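Long-range contacts in siderophore-interacting protein (Aeromonas hydrophila, PDB 6K2L), which binds FAD and probably reduces ferric iron held in siderophores so that the metal can be released inside the cell: residues S214-G219 / T241-V246; L13-I18 / R26-T31; G220-V225 / Y248-K253; H46-L51 / P78-F83. The protein carries 1 engineered substitution. All coordinates share one frame; numbering follows the deposited sequence.

Contact 1 of 4, residues S214-G219 / T241-V246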
# COMPACT_ATOMS: atom_id res chain seq x y z
N SER A 214 -2.31 -20.48 2.43
CA SER A 214 -1.77 -19.72 3.54
C SER A 214 -0.39 -19.17 3.18
O SER A 214 0.29 -19.67 2.29
CB SER A 214 -1.69 -20.56 4.82
OG SER A 214 -1.10 -21.82 4.59
N TYR A 215 -0.00 -18.13 3.91
CA TYR A 215 1.28 -17.47 3.74
C TYR A 215 1.93 -17.32 5.11
O TYR A 215 1.32 -16.78 6.03
CB TYR A 215 1.10 -16.10 3.09
CG TYR A 215 2.39 -15.39 2.78
CD1 TYR A 215 3.34 -15.97 1.94
CD2 TYR A 215 2.66 -14.11 3.30
CE1 TYR A 215 4.53 -15.31 1.65
CE2 TYR A 215 3.84 -13.44 3.00
CZ TYR A 215 4.77 -14.06 2.18
OH TYR A 215 5.94 -13.41 1.89
N PHE A 216 3.15 -17.83 5.24
CA PHE A 216 3.93 -17.76 6.47
C PHE A 216 5.04 -16.74 6.30
O PHE A 216 5.79 -16.79 5.32
CB PHE A 216 4.50 -19.13 6.81
CG PHE A 216 3.46 -20.19 7.00
CD1 PHE A 216 2.84 -20.80 5.90
CD2 PHE A 216 3.11 -20.60 8.27
CE1 PHE A 216 1.88 -21.79 6.10
CE2 PHE A 216 2.14 -21.59 8.47
CZ PHE A 216 1.52 -22.18 7.38
N TRP A 217 5.13 -15.80 7.23
CA TRP A 217 6.08 -14.70 7.15
C TRP A 217 6.83 -14.65 8.47
O TRP A 217 6.23 -14.36 9.51
CB TRP A 217 5.38 -13.39 6.86
CG TRP A 217 6.29 -12.26 6.49
CD1 TRP A 217 6.55 -11.81 5.22
CD2 TRP A 217 7.07 -11.45 7.37
NE1 TRP A 217 7.44 -10.76 5.27
CE2 TRP A 217 7.77 -10.51 6.58
CE3 TRP A 217 7.21 -11.39 8.76
CZ2 TRP A 217 8.59 -9.53 7.13
CZ3 TRP A 217 8.04 -10.42 9.31
CH2 TRP A 217 8.72 -9.51 8.49
N PHE A 218 8.12 -14.97 8.43
CA PHE A 218 9.02 -14.97 9.59
C PHE A 218 10.15 -13.99 9.30
O PHE A 218 10.90 -14.16 8.33
CB PHE A 218 9.55 -16.38 9.84
CG PHE A 218 8.47 -17.47 9.88
CD1 PHE A 218 7.34 -17.31 10.67
CD2 PHE A 218 8.60 -18.63 9.14
CE1 PHE A 218 6.35 -18.31 10.71
CE2 PHE A 218 7.64 -19.63 9.17
CZ PHE A 218 6.51 -19.47 9.97
N GLY A 219 10.25 -12.93 10.12
CA GLY A 219 11.33 -11.97 10.00
C GLY A 219 11.81 -11.54 11.37
O GLY A 219 11.33 -12.02 12.39
N THR A 241 7.47 -21.16 -1.87
CA THR A 241 6.99 -19.85 -2.32
C THR A 241 5.98 -19.23 -1.35
O THR A 241 5.71 -18.03 -1.45
CB THR A 241 6.38 -19.98 -3.71
OG1 THR A 241 5.24 -20.84 -3.66
CG2 THR A 241 7.39 -20.55 -4.67
N ARG A 242 5.40 -20.01 -0.44
CA ARG A 242 4.42 -19.48 0.51
C ARG A 242 4.98 -19.38 1.92
O ARG A 242 4.22 -19.29 2.89
CB ARG A 242 3.16 -20.33 0.47
CG ARG A 242 2.31 -19.93 -0.72
CD ARG A 242 1.36 -21.02 -1.14
NE ARG A 242 0.69 -21.62 -0.01
CZ ARG A 242 0.93 -22.85 0.44
NH1 ARG A 242 1.84 -23.60 -0.16
NH2 ARG A 242 0.25 -23.30 1.50
N VAL A 243 6.31 -19.42 2.06
CA VAL A 243 6.99 -19.21 3.32
C VAL A 243 8.05 -18.14 3.10
O VAL A 243 8.93 -18.31 2.25
CB VAL A 243 7.64 -20.49 3.88
CG1 VAL A 243 8.32 -20.19 5.21
CG2 VAL A 243 6.61 -21.60 4.03
N TYR A 244 7.95 -17.04 3.84
CA TYR A 244 9.00 -16.03 3.90
C TYR A 244 9.74 -16.25 5.23
O TYR A 244 9.11 -16.26 6.30
CB TYR A 244 8.38 -14.64 3.77
CG TYR A 244 9.29 -13.45 3.96
CD1 TYR A 244 9.69 -13.05 5.25
CD2 TYR A 244 9.69 -12.69 2.87
CE1 TYR A 244 10.50 -11.93 5.43
CE2 TYR A 244 10.52 -11.58 3.03
CZ TYR A 244 10.92 -11.21 4.30
OH TYR A 244 11.71 -10.09 4.46
N ALA A 245 11.04 -16.49 5.16
CA ALA A 245 11.86 -16.71 6.36
C ALA A 245 13.19 -16.02 6.13
O ALA A 245 14.11 -16.58 5.53
CB ALA A 245 12.05 -18.19 6.67
N VAL A 246 13.28 -14.77 6.59
CA VAL A 246 14.45 -13.93 6.38
C VAL A 246 14.88 -13.43 7.75
O VAL A 246 14.13 -12.69 8.40
CB VAL A 246 14.13 -12.74 5.46
CG1 VAL A 246 15.31 -11.82 5.38
CG2 VAL A 246 13.73 -13.21 4.09
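Strands 214-218 and 243-245 run in the same direction and form the last step of a five-stranded parallel sheet; the chain passes between them through helix 222-235, a classic beta-alpha-beta crossover. The backbone bonds are shared out cleanly. F216 takes R242 O with its N at 3.0 Å and gives its own O to Y244 N at 2.6 Å, the latter bond nearly along the carbonyl axis. F218 repeats the pattern two residues on: its N meets Y244 O at 2.7 Å from above the carbonyl plane, and its O receives V246 N at 3.0 Å. The alternate residues Y215, W217 and G219 bond to strand 138-144 instead.

On the face holding W217 and Y244, both side chains swing CG anti to the backbone N (chi1 -168° and 173°). They lie alongside each other, and the tyrosine ring forms an offset stack with the pyrrole ring of W217, centroids 3.8 Å apart and planes 5° from parallel. Y244 OH is satisfied by Y248 OH. The opposite face, with F216, F218, V243 and A245, is apolar and meets helix 222-235.

At the start of the pair R242 NE makes a weak bond to S214 O (3.0 Å), its NH2 another to E211 O, while S214 OG bonds to E210 O. The chemistry thus implies an edge strand held in register by four main-chain bonds, with one aromatic stack and a loosely held arginine as additions.

Contact 2 of 4, residues L13-I18 / R26-T31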
# COMPACT_ATOMS: atom_id res chain seq x y z
N LEU A 13 18.14 11.69 0.24
CA LEU A 13 16.96 12.32 0.82
C LEU A 13 17.36 13.09 2.06
O LEU A 13 18.42 12.86 2.65
CB LEU A 13 15.88 11.28 1.17
CG LEU A 13 15.72 10.13 0.17
CD1 LEU A 13 14.82 9.03 0.71
CD2 LEU A 13 15.18 10.67 -1.11
N THR A 14 16.47 14.01 2.45
CA THR A 14 16.65 14.83 3.64
C THR A 14 15.58 14.45 4.66
O THR A 14 14.44 14.14 4.31
CB THR A 14 16.57 16.32 3.26
OG1 THR A 14 17.62 16.64 2.34
CG2 THR A 14 16.67 17.23 4.49
N VAL A 15 15.95 14.48 5.94
CA VAL A 15 14.96 14.21 6.97
C VAL A 15 14.03 15.41 7.08
O VAL A 15 14.46 16.55 7.27
CB VAL A 15 15.65 13.90 8.32
CG1 VAL A 15 14.59 13.74 9.42
CG2 VAL A 15 16.54 12.68 8.20
N LYS A 16 12.73 15.17 6.94
CA LYS A 16 11.71 16.19 7.13
C LYS A 16 11.29 16.28 8.59
O LYS A 16 11.31 17.37 9.17
CB LYS A 16 10.50 15.86 6.25
CG LYS A 16 9.57 17.01 5.97
CD LYS A 16 8.70 16.69 4.78
CE LYS A 16 7.23 16.73 5.14
NZ LYS A 16 6.61 18.04 4.80
N HIS A 17 10.93 15.15 9.20
CA HIS A 17 10.56 15.13 10.60
C HIS A 17 10.68 13.72 11.16
O HIS A 17 10.70 12.73 10.42
CB HIS A 17 9.13 15.63 10.83
CG HIS A 17 8.10 14.93 10.00
ND1 HIS A 17 7.60 13.69 10.34
CD2 HIS A 17 7.48 15.29 8.85
CE1 HIS A 17 6.70 13.33 9.44
NE2 HIS A 17 6.61 14.28 8.53
N ILE A 18 10.72 13.66 12.48
CA ILE A 18 11.02 12.47 13.25
C ILE A 18 9.90 12.29 14.26
O ILE A 18 9.27 13.26 14.68
CB ILE A 18 12.39 12.60 13.96
CG1 ILE A 18 13.47 12.95 12.94
CG2 ILE A 18 12.77 11.34 14.67
CD1 ILE A 18 14.11 14.27 13.20
N ARG A 26 11.41 4.47 16.02
CA ARG A 26 11.50 5.87 15.62
C ARG A 26 11.20 5.99 14.13
O ARG A 26 11.93 5.43 13.31
CB ARG A 26 12.88 6.43 15.96
CG ARG A 26 13.03 7.89 15.62
CD ARG A 26 14.32 8.46 16.19
NE ARG A 26 14.10 8.85 17.58
CZ ARG A 26 15.04 8.90 18.51
NH1 ARG A 26 16.29 8.60 18.20
NH2 ARG A 26 14.72 9.25 19.75
N ARG A 27 10.12 6.68 13.79
CA ARG A 27 9.68 6.86 12.41
C ARG A 27 10.33 8.12 11.85
O ARG A 27 9.99 9.24 12.27
CB ARG A 27 8.16 6.97 12.32
CG ARG A 27 7.63 7.37 10.93
CD ARG A 27 6.19 6.88 10.69
NE ARG A 27 6.03 5.52 11.22
CZ ARG A 27 4.93 5.05 11.80
NH1 ARG A 27 3.84 5.81 11.92
NH2 ARG A 27 4.93 3.79 12.26
N ILE A 28 11.26 7.94 10.92
CA ILE A 28 11.96 9.04 10.28
C ILE A 28 11.35 9.23 8.90
O ILE A 28 11.24 8.28 8.12
CB ILE A 28 13.46 8.77 10.20
CG1 ILE A 28 14.05 8.72 11.61
CG2 ILE A 28 14.10 9.79 9.33
CD1 ILE A 28 15.50 8.20 11.66
N CYS A 29 10.90 10.44 8.62
CA CYS A 29 10.23 10.75 7.37
C CYS A 29 11.18 11.53 6.49
O CYS A 29 11.68 12.59 6.88
CB CYS A 29 8.96 11.56 7.62
SG CYS A 29 8.33 12.25 6.09
N LEU A 30 11.45 11.00 5.31
CA LEU A 30 12.46 11.52 4.42
C LEU A 30 11.78 12.07 3.18
O LEU A 30 10.73 11.58 2.75
CB LEU A 30 13.44 10.43 4.05
CG LEU A 30 14.20 9.90 5.27
CD1 LEU A 30 14.38 8.41 5.13
CD2 LEU A 30 15.53 10.56 5.34
N THR A 31 12.36 13.12 2.63
CA THR A 31 11.76 13.77 1.49
C THR A 31 12.85 14.21 0.52
O THR A 31 13.99 14.45 0.92
CB THR A 31 10.91 14.98 1.91
OG1 THR A 31 10.37 15.60 0.74
CG2 THR A 31 11.74 16.00 2.72
O HOH W 1 8.09 10.81 11.45
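V15, I28 and L30 form the apolar centre of this beta hairpin, made by strands 11-20 and 25-31 in the antiparallel barrel of the FAD-binding domain. V15 CG2, placed anti to the carbonyl carbon, reaches across to both partners, lying 3.7 Å from L30 CD2 and 3.9 Å from I28 CG2. L13 crosses L30 at about a right angle and adds its CB and CD1 against L30 CB. Toward the far end, I18 CG2 rests on the aliphatic part of R26, CG and CD, whose guanidinium goes on to a salt bridge with D20. L30 also packs on I97 and L121, so this face belongs to the barrel interior.

The main chain shows a departure from regular pairing. T14 and T31 form a hydrogen-bonded pair, each N donating to the other's O at 2.9 Å, and V15 faces L30 in the next, non-hydrogen-bonded pair. Then K16 and H17 both face C29, a classic beta bulge: K16 N donates to C29 O at 2.8 Å, whereas C29 N turns to H17 O, almost exactly along the carbonyl axis. The extra residue shifts the register by one, yet leaves H17 and C29 on the same face of the sheet.

At the polar edge K16 runs its CB and CD past T31 CG2 before its amino end leads away. H17 CG sits in the crowded position between backbone N and carbonyl carbon (chi1 54°), which lays the imidazole over C29. Its ND1 shares a water with R27 O, and C29 CB lies over the ring face, 3.4 Å from H17 CE1.

Contact 3 of 4, residues G220-V225 / Y248-K253. With FAD (flavin-adenine dinucleotide), chain C.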
# COMPACT_ATOMS: atom_id res chain seq x y z
N GLY A 220 12.75 -10.61 11.39
CA GLY A 220 13.32 -10.24 12.68
C GLY A 220 14.55 -11.06 13.03
O GLY A 220 15.17 -11.65 12.15
N GLU A 221 14.87 -11.16 14.31
CA GLU A 221 16.10 -11.79 14.78
C GLU A 221 16.14 -13.29 14.47
O GLU A 221 15.12 -13.98 14.42
CB GLU A 221 16.26 -11.57 16.28
CG GLU A 221 17.70 -11.58 16.76
CD GLU A 221 18.15 -12.95 17.18
OE1 GLU A 221 17.28 -13.78 17.50
OE2 GLU A 221 19.37 -13.20 17.19
N GLU A 222 17.36 -13.80 14.29
CA GLU A 222 17.56 -15.15 13.75
C GLU A 222 16.87 -16.23 14.57
O GLU A 222 16.31 -17.20 14.01
CB GLU A 222 19.05 -15.45 13.65
CG GLU A 222 19.39 -16.46 12.60
CD GLU A 222 20.71 -17.17 12.88
OE1 GLU A 222 20.87 -17.70 14.01
OE2 GLU A 222 21.57 -17.18 11.97
N GLY A 223 16.90 -16.09 15.91
CA GLY A 223 16.29 -17.01 16.86
C GLY A 223 14.78 -17.04 16.89
O GLY A 223 14.19 -17.77 17.70
N LEU A 224 14.12 -16.22 16.08
CA LEU A 224 12.70 -16.38 15.79
C LEU A 224 12.48 -17.02 14.43
O LEU A 224 11.64 -17.92 14.29
CB LEU A 224 11.98 -15.03 15.84
CG LEU A 224 11.93 -14.31 17.18
CD1 LEU A 224 11.72 -12.83 16.95
CD2 LEU A 224 10.82 -14.86 18.05
N VAL A 225 13.23 -16.57 13.41
CA VAL A 225 12.97 -17.03 12.05
C VAL A 225 13.26 -18.50 11.90
O VAL A 225 12.49 -19.25 11.30
CB VAL A 225 13.79 -16.20 11.04
CG1 VAL A 225 13.68 -16.83 9.65
CG2 VAL A 225 13.30 -14.77 11.03
N TYR A 248 16.41 -10.87 10.03
CA TYR A 248 16.74 -9.47 9.81
C TYR A 248 18.07 -9.10 10.46
O TYR A 248 18.75 -8.19 9.98
CB TYR A 248 15.62 -8.57 10.33
CG TYR A 248 14.44 -8.42 9.37
CD1 TYR A 248 14.26 -9.31 8.33
CD2 TYR A 248 13.51 -7.41 9.53
CE1 TYR A 248 13.20 -9.17 7.47
CE2 TYR A 248 12.45 -7.26 8.67
CZ TYR A 248 12.29 -8.14 7.64
OH TYR A 248 11.24 -8.01 6.75
N TRP A 249 18.45 -9.79 11.54
CA TRP A 249 19.71 -9.57 12.23
C TRP A 249 19.95 -10.74 13.18
O TRP A 249 19.14 -11.67 13.29
CB TRP A 249 19.72 -8.26 13.02
CG TRP A 249 18.72 -8.20 14.14
CD1 TRP A 249 17.35 -8.18 14.03
CD2 TRP A 249 19.00 -8.14 15.55
NE1 TRP A 249 16.77 -8.11 15.28
CE2 TRP A 249 17.76 -8.08 16.23
CE3 TRP A 249 20.18 -8.13 16.31
CZ2 TRP A 249 17.66 -8.01 17.62
CZ3 TRP A 249 20.08 -8.07 17.70
CH2 TRP A 249 18.83 -8.01 18.34
N ARG A 250 21.08 -10.69 13.88
CA ARG A 250 21.48 -11.77 14.78
C ARG A 250 22.08 -11.14 16.02
O ARG A 250 23.05 -10.38 15.92
CB ARG A 250 22.46 -12.72 14.11
CG ARG A 250 22.79 -13.91 14.98
CD ARG A 250 23.41 -15.02 14.16
NE ARG A 250 23.78 -16.18 14.96
CZ ARG A 250 24.49 -17.22 14.50
NH1 ARG A 250 24.91 -17.22 13.23
NH2 ARG A 250 24.78 -18.24 15.30
N HIS A 251 21.48 -11.43 17.18
CA HIS A 251 21.95 -10.95 18.47
C HIS A 251 23.47 -11.12 18.61
O HIS A 251 23.99 -12.23 18.49
CB HIS A 251 21.22 -11.71 19.57
CG HIS A 251 21.48 -11.19 20.95
ND1 HIS A 251 21.86 -9.90 21.20
CD2 HIS A 251 21.37 -11.80 22.16
CE1 HIS A 251 22.00 -9.72 22.50
NE2 HIS A 251 21.69 -10.86 23.11
N GLY A 252 24.16 -10.00 18.84
CA GLY A 252 25.59 -9.99 19.07
C GLY A 252 26.47 -9.91 17.83
O GLY A 252 27.69 -9.98 17.95
N LYS A 253 25.89 -9.79 16.64
CA LYS A 253 26.68 -9.74 15.42
C LYS A 253 26.26 -8.51 14.63
O LYS A 253 25.06 -8.28 14.43
CB LYS A 253 26.50 -11.00 14.57
CG LYS A 253 26.74 -12.30 15.31
CD LYS A 253 27.52 -13.28 14.43
CE LYS A 253 26.77 -13.52 13.11
NZ LYS A 253 27.66 -13.84 11.95
PA FAD C . 24.88 -3.14 13.35
O1A FAD C . 26.05 -2.26 13.06
O2A FAD C . 24.45 -4.08 12.22
O5B FAD C . 25.07 -4.14 14.61
C5B FAD C . 25.60 -3.68 15.87
C4B FAD C . 25.21 -4.58 17.02
O4B FAD C . 23.86 -4.30 17.44
C3B FAD C . 25.25 -6.09 16.78
O3B FAD C . 25.66 -6.76 17.97
C2B FAD C . 23.80 -6.42 16.40
O2B FAD C . 23.38 -7.75 16.70
C1B FAD C . 23.03 -5.44 17.28
N9A FAD C . 21.80 -4.98 16.67
C8A FAD C . 21.61 -4.64 15.36
N7A FAD C . 20.40 -4.22 15.08
C5A FAD C . 19.76 -4.27 16.31
C6A FAD C . 18.44 -3.95 16.70
N6A FAD C . 17.53 -3.46 15.87
N1A FAD C . 18.11 -4.13 18.01
C2A FAD C . 19.04 -4.60 18.84
N3A FAD C . 20.31 -4.93 18.59
C4A FAD C . 20.61 -4.73 17.30
N1 FAD C . 15.76 -2.96 11.09
C2 FAD C . 15.00 -1.88 11.48
O2 FAD C . 15.24 -1.27 12.52
N3 FAD C . 13.93 -1.47 10.71
C4 FAD C . 13.52 -2.05 9.53
O4 FAD C . 12.55 -1.59 8.93
C4X FAD C . 14.33 -3.18 9.11
N5 FAD C . 14.01 -3.79 7.98
C5X FAD C . 14.77 -4.86 7.59
C6 FAD C . 14.44 -5.53 6.42
C7 FAD C . 15.16 -6.64 5.99
C7M FAD C . 14.77 -7.32 4.70
C8 FAD C . 16.28 -7.07 6.74
C8M FAD C . 17.12 -8.24 6.28
C9 FAD C . 16.62 -6.39 7.90
C9A FAD C . 15.88 -5.30 8.34
N10 FAD C . 16.19 -4.63 9.54
C10 FAD C . 15.42 -3.56 9.96
C1' FAD C . 17.32 -5.08 10.37
C2' FAD C . 18.52 -4.13 10.37
O2' FAD C . 19.22 -4.17 9.12
C3' FAD C . 19.46 -4.54 11.50
O3' FAD C . 18.86 -4.17 12.74
C4' FAD C . 20.87 -3.94 11.42
O4' FAD C . 21.77 -4.79 12.13
C5' FAD C . 20.89 -2.53 11.98
O5' FAD C . 22.18 -1.95 11.72
P FAD C . 22.95 -1.12 12.83
O1P FAD C . 24.05 -0.36 12.09
O2P FAD C . 22.05 -0.29 13.63
O3P FAD C . 23.61 -2.25 13.74
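The two backbones run close together from G220 opposite Y248 to E222 opposite R250, joining the N-cap of helix 222-235 to a type II turn, R250 to K253, that cradles the FAD ribose. Y248 N donates to G220 O at 2.6 Å from above the carbonyl plane, and E222 N makes a weak bond to W249 O.

E221 does two jobs with one carboxylate. As the N-cap residue it accepts G223 N on OE1, while OE2 offers its anti lone pair to H251 N at 2.8 Å in a nearly straight bond. With CG anti to the backbone N (chi1 -153°), CG itself lies over the centre of the six-membered ring of W249, a CH-pi contact of 3.7 Å to the centroid; the bend at chi2 (-92°) then turns the carboxylate toward G223 N and H251 N. The indole's other face carries the adenine, and its NE1 is held by D144. Y248 is sandwiched likewise: G220 N stands over one face, the dimethylbenzene side of the flavin over the other. E222 and R250 run alongside each other in a salt bridge, but OE1 lies above the guanidinium and no N-H points at it.

In the turn, ribose O2B donates to R250 O at 2.8 Å and accepts weak bonds from the N atoms of G252 and K253.

Contact 4 of 4, residues H46-L51 / P78-F83. With FAD (flavin-adenine dinucleotide), chain C.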
# COMPACT_ATOMS: atom_id res chain seq x y z
N HIS A 46 11.82 -3.77 0.81
CA HIS A 46 13.15 -3.56 1.35
C HIS A 46 13.89 -2.52 0.54
O HIS A 46 13.61 -2.32 -0.64
CB HIS A 46 13.96 -4.85 1.35
CG HIS A 46 13.17 -6.03 1.77
ND1 HIS A 46 13.40 -7.30 1.29
CD2 HIS A 46 12.12 -6.13 2.63
CE1 HIS A 46 12.53 -8.13 1.84
NE2 HIS A 46 11.75 -7.45 2.66
N ILE A 47 14.81 -1.84 1.20
CA ILE A 47 15.76 -0.96 0.57
C ILE A 47 17.11 -1.15 1.26
O ILE A 47 17.20 -1.70 2.36
CB ILE A 47 15.35 0.52 0.64
CG1 ILE A 47 14.90 0.90 2.05
CG2 ILE A 47 14.23 0.80 -0.33
CD1 ILE A 47 14.67 2.41 2.22
N LYS A 48 18.15 -0.69 0.59
CA LYS A 48 19.45 -0.49 1.20
C LYS A 48 19.57 1.00 1.50
O LYS A 48 19.34 1.82 0.61
CB LYS A 48 20.57 -0.93 0.25
CG LYS A 48 20.53 -2.39 -0.14
CD LYS A 48 20.32 -3.28 1.08
CE LYS A 48 21.02 -4.62 0.93
NZ LYS A 48 22.51 -4.40 0.94
N ILE A 49 19.90 1.34 2.75
CA ILE A 49 20.35 2.69 3.07
C ILE A 49 21.88 2.70 3.04
O ILE A 49 22.54 1.70 3.39
CB ILE A 49 19.80 3.20 4.42
CG1 ILE A 49 20.51 2.57 5.60
CG2 ILE A 49 18.29 3.08 4.48
CD1 ILE A 49 20.22 3.26 6.95
N MET A 50 22.43 3.80 2.57
CA MET A 50 23.87 3.93 2.40
C MET A 50 24.33 5.00 3.38
O MET A 50 23.91 6.16 3.29
CB MET A 50 24.21 4.30 0.95
CG MET A 50 23.92 3.18 -0.04
SD MET A 50 23.89 3.67 -1.81
CE MET A 50 22.13 3.87 -2.05
N LEU A 51 25.13 4.60 4.30
CA LEU A 51 25.68 5.46 5.32
C LEU A 51 27.16 5.70 5.03
O LEU A 51 27.82 4.87 4.39
CB LEU A 51 25.50 4.83 6.71
CG LEU A 51 24.01 4.66 7.05
CD1 LEU A 51 23.71 3.38 7.88
CD2 LEU A 51 23.45 5.88 7.76
N PRO A 78 29.82 3.30 0.32
CA PRO A 78 29.21 3.48 1.63
C PRO A 78 28.97 2.14 2.33
O PRO A 78 28.97 1.07 1.72
CB PRO A 78 27.89 4.19 1.30
CG PRO A 78 27.56 3.76 -0.04
CD PRO A 78 28.87 3.55 -0.78
N ILE A 79 28.78 2.22 3.65
CA ILE A 79 28.28 1.09 4.41
C ILE A 79 26.80 0.93 4.11
O ILE A 79 26.07 1.92 3.94
CB ILE A 79 28.53 1.29 5.92
CG1 ILE A 79 30.00 1.59 6.17
CG2 ILE A 79 28.10 0.07 6.71
CD1 ILE A 79 30.23 2.23 7.51
N MET A 80 26.35 -0.31 3.98
CA MET A 80 24.97 -0.58 3.60
C MET A 80 24.24 -1.26 4.75
O MET A 80 24.82 -2.10 5.44
CB MET A 80 24.91 -1.44 2.36
CG MET A 80 25.92 -0.98 1.33
SD MET A 80 25.09 0.06 0.13
CE MET A 80 24.39 -1.26 -0.86
N ARG A 81 22.99 -0.86 4.96
CA ARG A 81 22.10 -1.59 5.84
C ARG A 81 20.78 -1.80 5.13
O ARG A 81 20.36 -0.96 4.34
CB ARG A 81 21.84 -0.85 7.17
CG ARG A 81 23.08 -0.68 8.05
CD ARG A 81 23.52 -1.98 8.62
NE ARG A 81 24.60 -1.87 9.60
CZ ARG A 81 25.90 -2.02 9.31
NH1 ARG A 81 26.27 -2.24 8.07
NH2 ARG A 81 26.82 -1.98 10.27
N THR A 82 20.10 -2.91 5.44
CA THR A 82 18.79 -3.19 4.88
C THR A 82 17.69 -2.67 5.79
O THR A 82 17.72 -2.89 7.00
CB THR A 82 18.61 -4.68 4.66
OG1 THR A 82 19.67 -5.15 3.83
CG2 THR A 82 17.26 -4.94 3.94
N PHE A 83 16.70 -1.99 5.20
CA PHE A 83 15.58 -1.45 5.97
C PHE A 83 14.32 -1.58 5.14
O PHE A 83 14.35 -1.88 3.96
CB PHE A 83 15.81 0.01 6.41
CG PHE A 83 16.67 0.12 7.64
CD1 PHE A 83 18.04 0.00 7.55
CD2 PHE A 83 16.09 0.29 8.89
CE1 PHE A 83 18.82 0.06 8.65
CE2 PHE A 83 16.86 0.32 10.00
CZ PHE A 83 18.24 0.21 9.88
PA FAD C . 24.88 -3.14 13.35
O1A FAD C . 26.05 -2.26 13.06
O2A FAD C . 24.45 -4.08 12.22
O5B FAD C . 25.07 -4.14 14.61
C5B FAD C . 25.60 -3.68 15.87
C4B FAD C . 25.21 -4.58 17.02
O4B FAD C . 23.86 -4.30 17.44
C3B FAD C . 25.25 -6.09 16.78
O3B FAD C . 25.66 -6.76 17.97
C2B FAD C . 23.80 -6.42 16.40
O2B FAD C . 23.38 -7.75 16.70
C1B FAD C . 23.03 -5.44 17.28
N9A FAD C . 21.80 -4.98 16.67
C8A FAD C . 21.61 -4.64 15.36
N7A FAD C . 20.40 -4.22 15.08
C5A FAD C . 19.76 -4.27 16.31
C6A FAD C . 18.44 -3.95 16.70
N6A FAD C . 17.53 -3.46 15.87
N1A FAD C . 18.11 -4.13 18.01
C2A FAD C . 19.04 -4.60 18.84
N3A FAD C . 20.31 -4.93 18.59
C4A FAD C . 20.61 -4.73 17.30
N1 FAD C . 15.76 -2.96 11.09
C2 FAD C . 15.00 -1.88 11.48
O2 FAD C . 15.24 -1.27 12.52
N3 FAD C . 13.93 -1.47 10.71
C4 FAD C . 13.52 -2.05 9.53
O4 FAD C . 12.55 -1.59 8.93
C4X FAD C . 14.33 -3.18 9.11
N5 FAD C . 14.01 -3.79 7.98
C5X FAD C . 14.77 -4.86 7.59
C6 FAD C . 14.44 -5.53 6.42
C7 FAD C . 15.16 -6.64 5.99
C7M FAD C . 14.77 -7.32 4.70
C8 FAD C . 16.28 -7.07 6.74
C8M FAD C . 17.12 -8.24 6.28
C9 FAD C . 16.62 -6.39 7.90
C9A FAD C . 15.88 -5.30 8.34
N10 FAD C . 16.19 -4.63 9.54
C10 FAD C . 15.42 -3.56 9.96
C1' FAD C . 17.32 -5.08 10.37
C2' FAD C . 18.52 -4.13 10.37
O2' FAD C . 19.22 -4.17 9.12
C3' FAD C . 19.46 -4.54 11.50
O3' FAD C . 18.86 -4.17 12.74
C4' FAD C . 20.87 -3.94 11.42
O4' FAD C . 21.77 -4.79 12.13
C5' FAD C . 20.89 -2.53 11.98
O5' FAD C . 22.18 -1.95 11.72
P FAD C . 22.95 -1.12 12.83
O1P FAD C . 24.05 -0.36 12.09
O2P FAD C . 22.05 -0.29 13.63
O3P FAD C . 23.61 -2.25 13.74
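Two rings and a guanidinium of this strand pair meet FAD, each in its own way. The H46 imidazole receives the flavin methyl C7M over the centre of one face, 3.4 Å above its plane. The pyrimidine end of the flavin leans, tilted, over one face of F83, whose CE2 is 3.2 Å from FAD C2; R81 CB lies in plane at the ring's edge and I49 CD1 touches it obliquely. The R81 guanidinium works by its edge: NE donates to O1P at 3.0 Å and NH2 to O1A at 2.9 Å, so one arginine spans both phosphates. NH1 bonds to M80 O and to E256 in a salt bridge, which fixes the plane from its other end and would probably temper the positive charge. T82 O accepts the ribityl O2'.

Beneath this runs a regular ladder of the FAD-binding domain's antiparallel barrel, three hydrogen-bonded pairs from I47 with F83 to L51 with I79. On the side of K48 and T82, M50 CG lies 3.3 Å from M80 SD and M50 CB packs on P78 CG.

Strand 46-51 bonds onward to strand 120-123, whose L121 meets I49 and L51, while strand 79-89 has 94-100 as its other neighbour; helix 107-114 touches L51, R81 and F83.

In the fold
Contacts 2 and 4 come first along the chain and belong to one antiparallel barrel, their centres about 15 Å apart but without touching. Contacts 1 and 3 follow in the domain with the parallel sheet, where their segments alternate: strand 214-218 leads into helix 222-235, strand 243-245 into the 248-253 loop, and V225 packs against G219, A245 and V246. Contacts 1 and 2 lie on opposite sides of the chain's centre, about 29 Å between centres. FAD spans the two halves, touched by contact 4 from the barrel and by contact 3 from the other domain. This two-domain layout, as in ferredoxin reductase relatives, leaves the cofactor held jointly at the interface.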